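Local atomic coordinates of myosin-2 (Saccharomyces cerevisiae, PDB entry 6IXO), a protein that carries organelles and other cargo along actin cables as a class V myosin motor, gripping cargo receptors with the globular tail domain described here. Residues Ser100-Leu105 with Asn160-Lys165; Val115-Asn120 with Arg387-Val392; Phe208-Tyr213 with Glu268-Thr273. All coordinates share one frame; numbering follows the deposited sequence.

Contact 1 of 3, residues Ser100-Leu105 with Asn160-Lys165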
loop_
_atom_site.group_PDB
_atom_site.type_symbol
_atom_site.label_atom_id
_atom_site.label_comp_id
_atom_site.label_asym_id
_atom_site.label_seq_id
_atom_site.Cartn_x
_atom_site.Cartn_y
_atom_site.Cartn_z
ATOM N N SER A 100 -0.664 10.254 -3.414
ATOM C CA SER A 100 0.042 10.937 -2.312
ATOM C C SER A 100 0.690 9.930 -1.402
ATOM O O SER A 100 1.771 10.156 -0.888
ATOM C CB SER A 100 -0.885 11.844 -1.532
ATOM O OG SER A 100 -1.322 12.903 -2.374
ATOM N N GLY A 101 0.040 8.790 -1.194
ATOM C CA GLY A 101 0.655 7.796 -0.325
ATOM C C GLY A 101 1.918 7.209 -0.920
ATOM O O GLY A 101 2.901 6.982 -0.231
ATOM N N VAL A 102 1.900 6.924 -2.211
ATOM C CA VAL A 102 3.083 6.326 -2.826
ATOM C C VAL A 102 4.238 7.351 -2.818
ATOM O O VAL A 102 5.411 7.017 -2.560
ATOM C CB VAL A 102 2.779 5.865 -4.274
ATOM C CG1 VAL A 102 4.042 5.335 -4.953
ATOM C CG2 VAL A 102 1.633 4.738 -4.255
ATOM N N PHE A 103 3.864 8.587 -3.099
ATOM C CA PHE A 103 4.794 9.720 -3.062
ATOM C C PHE A 103 5.527 9.741 -1.727
ATOM O O PHE A 103 6.772 9.811 -1.671
ATOM C CB PHE A 103 4.006 11.024 -3.270
ATOM C CG PHE A 103 4.869 12.273 -3.191
ATOM C CD1 PHE A 103 5.557 12.721 -4.313
ATOM C CD2 PHE A 103 4.929 13.005 -2.009
ATOM C CE1 PHE A 103 6.353 13.883 -4.249
ATOM C CE2 PHE A 103 5.708 14.203 -1.950
ATOM C CZ PHE A 103 6.400 14.615 -3.078
ATOM N N TRP A 104 4.768 9.704 -0.630
ATOM C CA TRP A 104 5.403 9.785 0.686
ATOM C C TRP A 104 6.186 8.519 1.016
ATOM O O TRP A 104 7.228 8.597 1.651
ATOM C CB TRP A 104 4.367 10.110 1.784
ATOM C CG TRP A 104 4.086 11.563 1.754
ATOM C CD1 TRP A 104 2.945 12.178 1.366
ATOM C CD2 TRP A 104 5.036 12.602 2.026
ATOM N NE1 TRP A 104 3.096 13.533 1.407
ATOM C CE2 TRP A 104 4.381 13.827 1.796
ATOM C CE3 TRP A 104 6.369 12.610 2.438
ATOM C CZ2 TRP A 104 5.011 15.051 1.977
ATOM C CZ3 TRP A 104 7.013 13.846 2.591
ATOM C CH2 TRP A 104 6.327 15.038 2.371
ATOM N N LEU A 105 5.708 7.354 0.582
ATOM C CA LEU A 105 6.513 6.142 0.744
ATOM C C LEU A 105 7.868 6.290 0.050
ATOM O O LEU A 105 8.907 5.873 0.587
ATOM C CB LEU A 105 5.755 4.911 0.180
ATOM C CG LEU A 105 4.530 4.465 1.037
ATOM C CD1 LEU A 105 3.726 3.345 0.292
ATOM C CD2 LEU A 105 4.973 3.979 2.415
ATOM N N ASN A 160 1.506 1.416 7.108
ATOM C CA ASN A 160 0.289 0.856 7.725
ATOM C C ASN A 160 -0.881 1.806 7.736
ATOM O O ASN A 160 -2.033 1.400 7.586
ATOM C CB ASN A 160 0.617 0.394 9.125
ATOM C CG ASN A 160 1.135 -0.999 9.120
ATOM O OD1 ASN A 160 0.358 -1.936 8.985
ATOM N ND2 ASN A 160 2.457 -1.165 9.186
ATOM N N ILE A 161 -0.602 3.075 7.951
ATOM C CA ILE A 161 -1.661 4.084 7.921
ATOM C C ILE A 161 -2.292 4.110 6.523
ATOM O O ILE A 161 -3.526 4.105 6.349
ATOM C CB ILE A 161 -1.115 5.455 8.279
ATOM C CG1 ILE A 161 -0.815 5.530 9.793
ATOM C CG2 ILE A 161 -2.098 6.580 7.873
ATOM C CD1 ILE A 161 0.068 6.772 10.188
ATOM N N TRP A 162 -1.429 4.108 5.523
ATOM C CA TRP A 162 -1.870 4.170 4.134
ATOM C C TRP A 162 -2.629 2.916 3.722
ATOM O O TRP A 162 -3.682 2.999 3.107
ATOM C CB TRP A 162 -0.674 4.343 3.227
ATOM C CG TRP A 162 -1.005 4.543 1.752
ATOM C CD1 TRP A 162 -1.778 5.547 1.196
ATOM C CD2 TRP A 162 -0.553 3.739 0.676
ATOM N NE1 TRP A 162 -1.792 5.416 -0.176
ATOM C CE2 TRP A 162 -1.037 4.317 -0.518
ATOM C CE3 TRP A 162 0.229 2.583 0.596
ATOM C CZ2 TRP A 162 -0.777 3.772 -1.772
ATOM C CZ3 TRP A 162 0.513 2.053 -0.664
ATOM C CH2 TRP A 162 0.018 2.646 -1.826
ATOM N N LEU A 163 -2.068 1.766 4.053
ATOM C CA LEU A 163 -2.642 0.503 3.612
ATOM C C LEU A 163 -4.052 0.345 4.227
ATOM O O LEU A 163 -4.979 -0.121 3.559
ATOM C CB LEU A 163 -1.725 -0.664 3.999
ATOM C CG LEU A 163 -2.018 -2.022 3.329
ATOM C CD1 LEU A 163 -2.264 -1.872 1.824
ATOM C CD2 LEU A 163 -0.888 -3.040 3.565
ATOM N N LYS A 164 -4.213 0.766 5.477
ATOM C CA LYS A 164 -5.535 0.697 6.103
ATOM C C LYS A 164 -6.535 1.592 5.389
ATOM O O LYS A 164 -7.690 1.210 5.168
ATOM C CB LYS A 164 -5.452 1.075 7.588
ATOM C CG LYS A 164 -6.865 1.209 8.226
ATOM C CD LYS A 164 -6.791 1.482 9.765
ATOM C CE LYS A 164 -6.017 0.365 10.512
ATOM N NZ LYS A 164 -6.684 -1.016 10.433
ATOM N N LYS A 165 -6.108 2.782 5.004
ATOM C CA LYS A 165 -6.992 3.670 4.248
ATOM C C LYS A 165 -7.371 3.066 2.901
ATOM O O LYS A 165 -8.522 3.201 2.468
ATOM C CB LYS A 165 -6.331 5.056 4.026
ATOM C CG LYS A 165 -6.334 5.953 5.292
ATOM C CD LYS A 165 -5.295 7.136 5.070
ATOM C CE LYS A 165 -5.248 8.015 6.342
ATOM N NZ LYS A 165 -6.513 8.736 6.536
#

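Contact 2 of 3, residues Val115-Asn120 with Arg387-Val392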
loop_
_atom_site.group_PDB
_atom_site.type_symbol
_atom_site.label_atom_id
_atom_site.label_comp_id
_atom_site.label_asym_id
_atom_site.label_seq_id
_atom_site.Cartn_x
_atom_site.Cartn_y
_atom_site.Cartn_z
ATOM N N VAL A 115 20.006 7.856 5.662
ATOM C CA VAL A 115 20.499 7.751 7.029
ATOM C C VAL A 115 21.333 6.486 7.162
ATOM O O VAL A 115 22.388 6.494 7.792
ATOM C CB VAL A 115 19.331 7.781 8.044
ATOM C CG1 VAL A 115 19.818 7.530 9.460
ATOM C CG2 VAL A 115 18.646 9.148 7.958
ATOM N N VAL A 116 20.886 5.409 6.523
ATOM C CA VAL A 116 21.663 4.170 6.511
ATOM C C VAL A 116 23.008 4.419 5.878
ATOM O O VAL A 116 24.042 3.974 6.379
ATOM C CB VAL A 116 20.912 3.041 5.736
ATOM C CG1 VAL A 116 21.860 1.862 5.440
ATOM C CG2 VAL A 116 19.723 2.609 6.538
ATOM N N PHE A 117 22.995 5.167 4.779
ATOM C CA PHE A 117 24.233 5.476 4.095
ATOM C C PHE A 117 25.130 6.319 5.003
ATOM O O PHE A 117 26.358 6.114 5.054
ATOM C CB PHE A 117 23.957 6.221 2.784
ATOM C CG PHE A 117 25.144 6.976 2.261
ATOM C CD1 PHE A 117 26.132 6.327 1.545
ATOM C CD2 PHE A 117 25.285 8.333 2.506
ATOM C CE1 PHE A 117 27.221 7.005 1.064
ATOM C CE2 PHE A 117 26.389 9.026 2.029
ATOM C CZ PHE A 117 27.360 8.359 1.307
ATOM N N ALA A 118 24.527 7.270 5.719
ATOM C CA ALA A 118 25.348 8.218 6.513
ATOM C C ALA A 118 25.949 7.493 7.709
ATOM O O ALA A 118 27.068 7.735 8.106
ATOM C CB ALA A 118 24.513 9.377 6.973
ATOM N N LEU A 119 25.170 6.595 8.296
ATOM C CA LEU A 119 25.636 5.819 9.438
ATOM C C LEU A 119 26.816 4.952 9.050
ATOM O O LEU A 119 27.846 4.911 9.749
ATOM C CB LEU A 119 24.480 4.963 9.992
ATOM C CG LEU A 119 24.788 4.239 11.302
ATOM C CD1 LEU A 119 25.391 5.192 12.345
ATOM C CD2 LEU A 119 23.505 3.571 11.823
ATOM N N ASN A 120 26.700 4.265 7.921
ATOM C CA ASN A 120 27.818 3.443 7.461
ATOM C C ASN A 120 29.026 4.292 7.126
ATOM O O ASN A 120 30.156 3.901 7.394
ATOM C CB ASN A 120 27.439 2.597 6.245
ATOM C CG ASN A 120 28.624 1.816 5.695
ATOM O OD1 ASN A 120 28.985 0.768 6.218
ATOM N ND2 ASN A 120 29.246 2.343 4.653
ATOM N N ARG A 387 18.409 1.996 -0.845
ATOM C CA ARG A 387 18.889 2.732 -2.005
ATOM C C ARG A 387 20.371 3.148 -1.818
ATOM O O ARG A 387 20.699 3.957 -0.939
ATOM C CB ARG A 387 17.966 3.946 -2.248
ATOM C CG ARG A 387 16.447 3.559 -2.316
ATOM C CD ARG A 387 15.496 4.775 -2.575
ATOM N NE ARG A 387 14.185 4.296 -3.053
ATOM C CZ ARG A 387 13.065 5.019 -3.176
ATOM N NH1 ARG A 387 13.029 6.308 -2.837
ATOM N NH2 ARG A 387 11.950 4.429 -3.631
ATOM N N LYS A 388 21.265 2.559 -2.600
ATOM C CA LYS A 388 22.681 2.968 -2.535
ATOM C C LYS A 388 22.784 4.438 -2.910
ATOM O O LYS A 388 22.232 4.859 -3.921
ATOM C CB LYS A 388 23.561 2.113 -3.449
ATOM C CG LYS A 388 23.432 0.611 -3.199
ATOM C CD LYS A 388 23.741 0.221 -1.745
ATOM C CE LYS A 388 25.251 0.147 -1.475
ATOM N NZ LYS A 388 25.548 -0.605 -0.215
ATOM N N PHE A 389 23.452 5.236 -2.084
ATOM C CA PHE A 389 23.403 6.674 -2.289
ATOM C C PHE A 389 24.551 7.215 -3.105
ATOM O O PHE A 389 25.714 7.131 -2.712
ATOM C CB PHE A 389 23.325 7.400 -0.948
ATOM C CG PHE A 389 21.990 7.996 -0.700
ATOM C CD1 PHE A 389 21.759 9.333 -0.967
ATOM C CD2 PHE A 389 20.926 7.196 -0.288
ATOM C CE1 PHE A 389 20.495 9.880 -0.787
ATOM C CE2 PHE A 389 19.661 7.730 -0.108
ATOM C CZ PHE A 389 19.445 9.076 -0.353
ATOM N N ASP A 390 24.212 7.757 -4.265
ATOM C CA ASP A 390 25.170 8.515 -5.044
ATOM C C ASP A 390 24.811 9.970 -4.818
ATOM O O ASP A 390 23.639 10.341 -4.879
ATOM C CB ASP A 390 25.130 8.137 -6.529
ATOM N N GLN A 391 25.818 10.782 -4.516
ATOM C CA GLN A 391 25.590 12.173 -4.161
ATOM C C GLN A 391 25.025 12.924 -5.355
ATOM O O GLN A 391 25.687 13.039 -6.382
ATOM C CB GLN A 391 26.890 12.809 -3.673
ATOM C CG GLN A 391 27.432 12.192 -2.387
ATOM C CD GLN A 391 27.043 12.984 -1.148
ATOM O OE1 GLN A 391 27.571 14.071 -0.899
ATOM N NE2 GLN A 391 26.116 12.444 -0.364
ATOM N N VAL A 392 23.795 13.415 -5.227
ATOM C CA VAL A 392 23.146 14.126 -6.332
ATOM C C VAL A 392 23.174 15.648 -6.136
ATOM O O VAL A 392 22.968 16.143 -5.022
ATOM C CB VAL A 392 21.674 13.669 -6.518
ATOM C CG1 VAL A 392 21.044 14.345 -7.728
ATOM C CG2 VAL A 392 21.595 12.163 -6.675
#

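Contact 3 of 3, residues Phe208-Tyr213 with Glu268-Thr273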
loop_
_atom_site.group_PDB
_atom_site.type_symbol
_atom_site.label_atom_id
_atom_site.label_comp_id
_atom_site.label_asym_id
_atom_site.label_seq_id
_atom_site.Cartn_x
_atom_site.Cartn_y
_atom_site.Cartn_z
ATOM N N PHE A 208 -8.858 1.610 -9.662
ATOM C CA PHE A 208 -8.182 1.716 -8.372
ATOM C C PHE A 208 -6.870 0.932 -8.331
ATOM O O PHE A 208 -5.823 1.458 -7.923
ATOM C CB PHE A 208 -9.166 1.239 -7.276
ATOM C CG PHE A 208 -8.569 1.098 -5.883
ATOM C CD1 PHE A 208 -8.778 2.082 -4.934
ATOM C CD2 PHE A 208 -7.863 -0.049 -5.508
ATOM C CE1 PHE A 208 -8.269 1.935 -3.609
ATOM C CE2 PHE A 208 -7.367 -0.204 -4.219
ATOM C CZ PHE A 208 -7.570 0.792 -3.263
ATOM N N PHE A 209 -6.919 -0.338 -8.717
ATOM C CA PHE A 209 -5.688 -1.122 -8.786
ATOM C C PHE A 209 -4.735 -0.613 -9.891
ATOM O O PHE A 209 -3.501 -0.571 -9.694
ATOM C CB PHE A 209 -5.999 -2.607 -9.013
ATOM C CG PHE A 209 -6.410 -3.309 -7.776
ATOM C CD1 PHE A 209 -5.459 -3.749 -6.862
ATOM C CD2 PHE A 209 -7.768 -3.504 -7.489
ATOM C CE1 PHE A 209 -5.837 -4.385 -5.679
ATOM C CE2 PHE A 209 -8.163 -4.140 -6.308
ATOM C CZ PHE A 209 -7.199 -4.582 -5.395
ATOM N N ASN A 210 -5.268 -0.196 -11.037
ATOM C CA ASN A 210 -4.374 0.426 -12.035
ATOM C C ASN A 210 -3.606 1.637 -11.500
ATOM O O ASN A 210 -2.450 1.892 -11.869
ATOM C CB ASN A 210 -5.160 0.884 -13.234
ATOM C CG ASN A 210 -5.121 -0.112 -14.321
ATOM O OD1 ASN A 210 -4.056 -0.654 -14.621
ATOM N ND2 ASN A 210 -6.271 -0.377 -14.926
ATOM N N SER A 211 -4.287 2.404 -10.667
ATOM C CA SER A 211 -3.696 3.620 -10.116
ATOM C C SER A 211 -2.558 3.235 -9.179
ATOM O O SER A 211 -1.491 3.857 -9.190
ATOM C CB SER A 211 -4.773 4.440 -9.404
ATOM O OG SER A 211 -4.220 5.625 -8.850
ATOM N N ILE A 212 -2.760 2.184 -8.380
ATOM C CA ILE A 212 -1.651 1.698 -7.557
ATOM C C ILE A 212 -0.500 1.273 -8.440
ATOM O O ILE A 212 0.649 1.664 -8.217
ATOM C CB ILE A 212 -2.074 0.544 -6.686
ATOM C CG1 ILE A 212 -3.080 1.044 -5.644
ATOM C CG2 ILE A 212 -0.877 -0.047 -5.917
ATOM C CD1 ILE A 212 -3.698 -0.079 -4.830
ATOM N N TYR A 213 -0.806 0.479 -9.461
ATOM C CA TYR A 213 0.251 0.028 -10.366
ATOM C C TYR A 213 1.046 1.164 -10.990
ATOM O O TYR A 213 2.310 1.173 -10.951
ATOM C CB TYR A 213 -0.386 -0.835 -11.489
ATOM C CG TYR A 213 0.624 -1.246 -12.547
ATOM C CD1 TYR A 213 1.406 -2.381 -12.378
ATOM C CD2 TYR A 213 0.779 -0.507 -13.713
ATOM C CE1 TYR A 213 2.311 -2.782 -13.347
ATOM C CE2 TYR A 213 1.685 -0.898 -14.696
ATOM C CZ TYR A 213 2.449 -2.035 -14.500
ATOM O OH TYR A 213 3.343 -2.445 -15.458
ATOM N N GLU A 268 -8.840 -10.958 -11.849
ATOM C CA GLU A 268 -7.774 -11.945 -12.036
ATOM C C GLU A 268 -6.946 -11.725 -13.312
ATOM O O GLU A 268 -5.715 -11.918 -13.317
ATOM C CB GLU A 268 -8.405 -13.351 -12.012
ATOM C CG GLU A 268 -7.462 -14.523 -12.101
ATOM C CD GLU A 268 -8.257 -15.856 -12.222
ATOM O OE1 GLU A 268 -9.391 -15.821 -12.744
ATOM O OE2 GLU A 268 -7.768 -16.916 -11.781
ATOM N N GLU A 269 -7.599 -11.307 -14.397
ATOM C CA GLU A 269 -6.893 -11.115 -15.671
ATOM C C GLU A 269 -6.025 -9.835 -15.578
ATOM O O GLU A 269 -4.965 -9.749 -16.161
ATOM C CB GLU A 269 -7.894 -11.025 -16.821
ATOM C CG GLU A 269 -8.546 -12.377 -17.133
ATOM C CD GLU A 269 -7.604 -13.250 -17.925
ATOM O OE1 GLU A 269 -6.711 -12.694 -18.644
ATOM O OE2 GLU A 269 -7.749 -14.485 -17.856
ATOM N N TRP A 270 -6.509 -8.854 -14.829
ATOM C CA TRP A 270 -5.711 -7.658 -14.579
ATOM C C TRP A 270 -4.400 -8.061 -13.862
ATOM O O TRP A 270 -3.296 -7.587 -14.224
ATOM C CB TRP A 270 -6.504 -6.626 -13.745
ATOM C CG TRP A 270 -5.662 -5.423 -13.401
ATOM C CD1 TRP A 270 -5.529 -4.266 -14.127
ATOM C CD2 TRP A 270 -4.816 -5.284 -12.266
ATOM N NE1 TRP A 270 -4.648 -3.410 -13.501
ATOM C CE2 TRP A 270 -4.205 -4.007 -12.350
ATOM C CE3 TRP A 270 -4.528 -6.104 -11.167
ATOM C CZ2 TRP A 270 -3.291 -3.549 -11.394
ATOM C CZ3 TRP A 270 -3.626 -5.631 -10.202
ATOM C CH2 TRP A 270 -3.024 -4.377 -10.334
ATOM N N CYS A 271 -4.519 -8.919 -12.847
ATOM C CA CYS A 271 -3.356 -9.420 -12.092
ATOM C C CYS A 271 -2.339 -10.038 -13.015
ATOM O O CYS A 271 -1.129 -9.796 -12.901
ATOM C CB CYS A 271 -3.797 -10.443 -11.048
ATOM S SG CYS A 271 -4.697 -9.690 -9.685
ATOM N N LYS A 272 -2.836 -10.812 -13.970
ATOM C CA LYS A 272 -1.963 -11.474 -14.907
ATOM C C LYS A 272 -1.162 -10.526 -15.807
ATOM O O LYS A 272 -0.068 -10.855 -16.218
ATOM C CB LYS A 272 -2.781 -12.445 -15.794
ATOM C CG LYS A 272 -3.301 -13.657 -15.048
ATOM C CD LYS A 272 -4.108 -14.543 -15.990
ATOM C CE LYS A 272 -5.111 -15.414 -15.246
ATOM N NZ LYS A 272 -4.557 -16.642 -14.604
ATOM N N THR A 273 -1.697 -9.364 -16.143
ATOM C CA THR A 273 -0.936 -8.510 -17.033
ATOM C C THR A 273 -0.169 -7.439 -16.273
ATOM O O THR A 273 0.503 -6.606 -16.885
ATOM C CB THR A 273 -1.830 -7.837 -18.048
ATOM O OG1 THR A 273 -2.979 -7.303 -17.378
ATOM C CG2 THR A 273 -2.255 -8.856 -19.063
#

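Contact 1 of 3, residues Ser100-Leu105 with Asn160-Lys165
The W162 indole lies against the helix of G101, with one face over that residue's backbone. G101 CA sits 3.7 Å from the centroid of the five-membered ring of W162, 25° off the ring normal, a CH-pi contact. The closest atoms are G101 CA and W162 NE1, 3.4 Å apart. The backbone N of V102 is over the same face, also offset toward the rim. Two methyl groups meet the six-membered ring obliquely. V102 CG2 reaches W162 CH2 at 3.6 Å, and L105 CD1 reaches W162 CE3 at 3.6 Å. The indole is carried toward the other helix with CG of W162 anti to its backbone N (chi1 -175°). G101 is the point of closest backbone approach, with its CA 6.3 Å from that of W162. A CB on this residue would clash with the indole nitrogen. The buried N-H of W162 is not left without a partner: it is hydrogen-bonded to the backbone O of L97, one turn earlier on the same helix as G101. M216 and V229 from two further helices also touch the indole. The two helix segments run nearly antiparallel, at 162°, with axes 10.5 Å apart. This is a large aromatic residue packed on a glycine between antiparallel helices, in the buried interior of the all-helical globular tail of a class V myosin.

Contact 2 of 3, residues Val115-Asn120 with Arg387-Val392
F117 and F389 meet where an extended loop crosses a long helix on the surface of the all-helical cargo-binding tail. The helix is 97-124, and the loop segment 387-392 has no regular secondary structure. It belongs to the C-terminal run between helices 336-350 and 403-415. The close part of the contact is small. F389 CB lies over one face of the F117 ring, 4.0 Å from its centroid and 23° off the ring normal, in a CH-pi contact. Its nearest ring atom is F117 CG, at 3.7 Å. The two rings do not stack. F117 points at the loop because its CG is anti to the backbone N (chi1 160°). The end of F389 leads away, and its side chain also touches E110 and S113 of the same helix and I59 of helix 53-67.

With an alanine here in place of F117, F389 CB is likely to lose the ring face it rests on, and a gap would probably open between helix and loop.

The other side is loose. Q391 is exposed and poorly ordered, and its amide approaches the F117 ring obliquely, without a hydrogen bond across the contact. No polar bond joins the two segments at all. Just before F389 the loop is held by charge: the guanidinium of R387 forms a salt bridge with E222, and its contact with E110 is a long, weak ion pair. At the loose end, the nearest pair is Q391 NE2 and F117 CE2, 4.2 Å apart.

Contact 3 of 3, residues Phe208-Tyr213 with Glu268-Thr273
W270 gives the most surface to this contact, and F209 and N210 take up its two rings. The indole reaches across from helix 254-273 with CG anti to its backbone N. F209 CB covers one face of the six-membered ring. It stands 3.8 Å from the centroid of that W270 ring, 16° off the normal, in a CH-pi contact. The end of F209 leads away from W270, and the side chain also touches L233 and L234 of helix 223-247. Its ring meets the W270 six-membered ring obliquely, with centroids 5.6 Å apart and planes steeply inclined, neither stacked nor edge-to-face. The backbone also comes close, with F209 O 3.4 Å from W270 CZ2.

The two helix segments run nearly parallel, 14° apart, with axes 11.5 Å apart. Both lie in the part of the cargo-binding tail that matches the Dilute family, an all-helical bundle. Helix 223-247 lies between them in the chain, and its L234 touches both F209 and C271.

N210 supplies the polar part. W270 NE1 donates to N210 OD1 at 3.0 Å, with an almost straight N-H...O angle of 173°. The acceptor lies in the indole plane. Seen from N210, however, the donor stands well above the carbonyl plane, and the amide is turned almost perpendicular to the indole. This bond gives the N-H of the buried W270 a partner, the amide of the partly exposed N210. The side chain of N210 also lies about 3 Å from a bound sulfate ion, probably from the crystallisation liquor.

H274 stacks on the W270 ring and meets Y213 edge-to-face. Y213 CB reaches the indole edge, 4.0 Å from W270 CZ2.

Overall arrangement
From the N terminus, helix 97-124 is the first to enter a contact, and it enters two. Its early part, 100-105, is met by 160-165 of helix 134-180, so contact 1 closes a mostly helical loop of 54 residues. Its later part, 115-120, is met much later by the loop segment 387-392. Contact 2 closes a span of 266 residues and brings the C-terminal run back to this helix. Contacts 1 and 2 cross along the chain. Contact 3 follows contact 1 in series, joining helices 202-218 and 254-273, and is nested inside the span of contact 2. Centres of contacts 1 and 3 are about 18 Å apart, those of 2 and 3 about 33 Å.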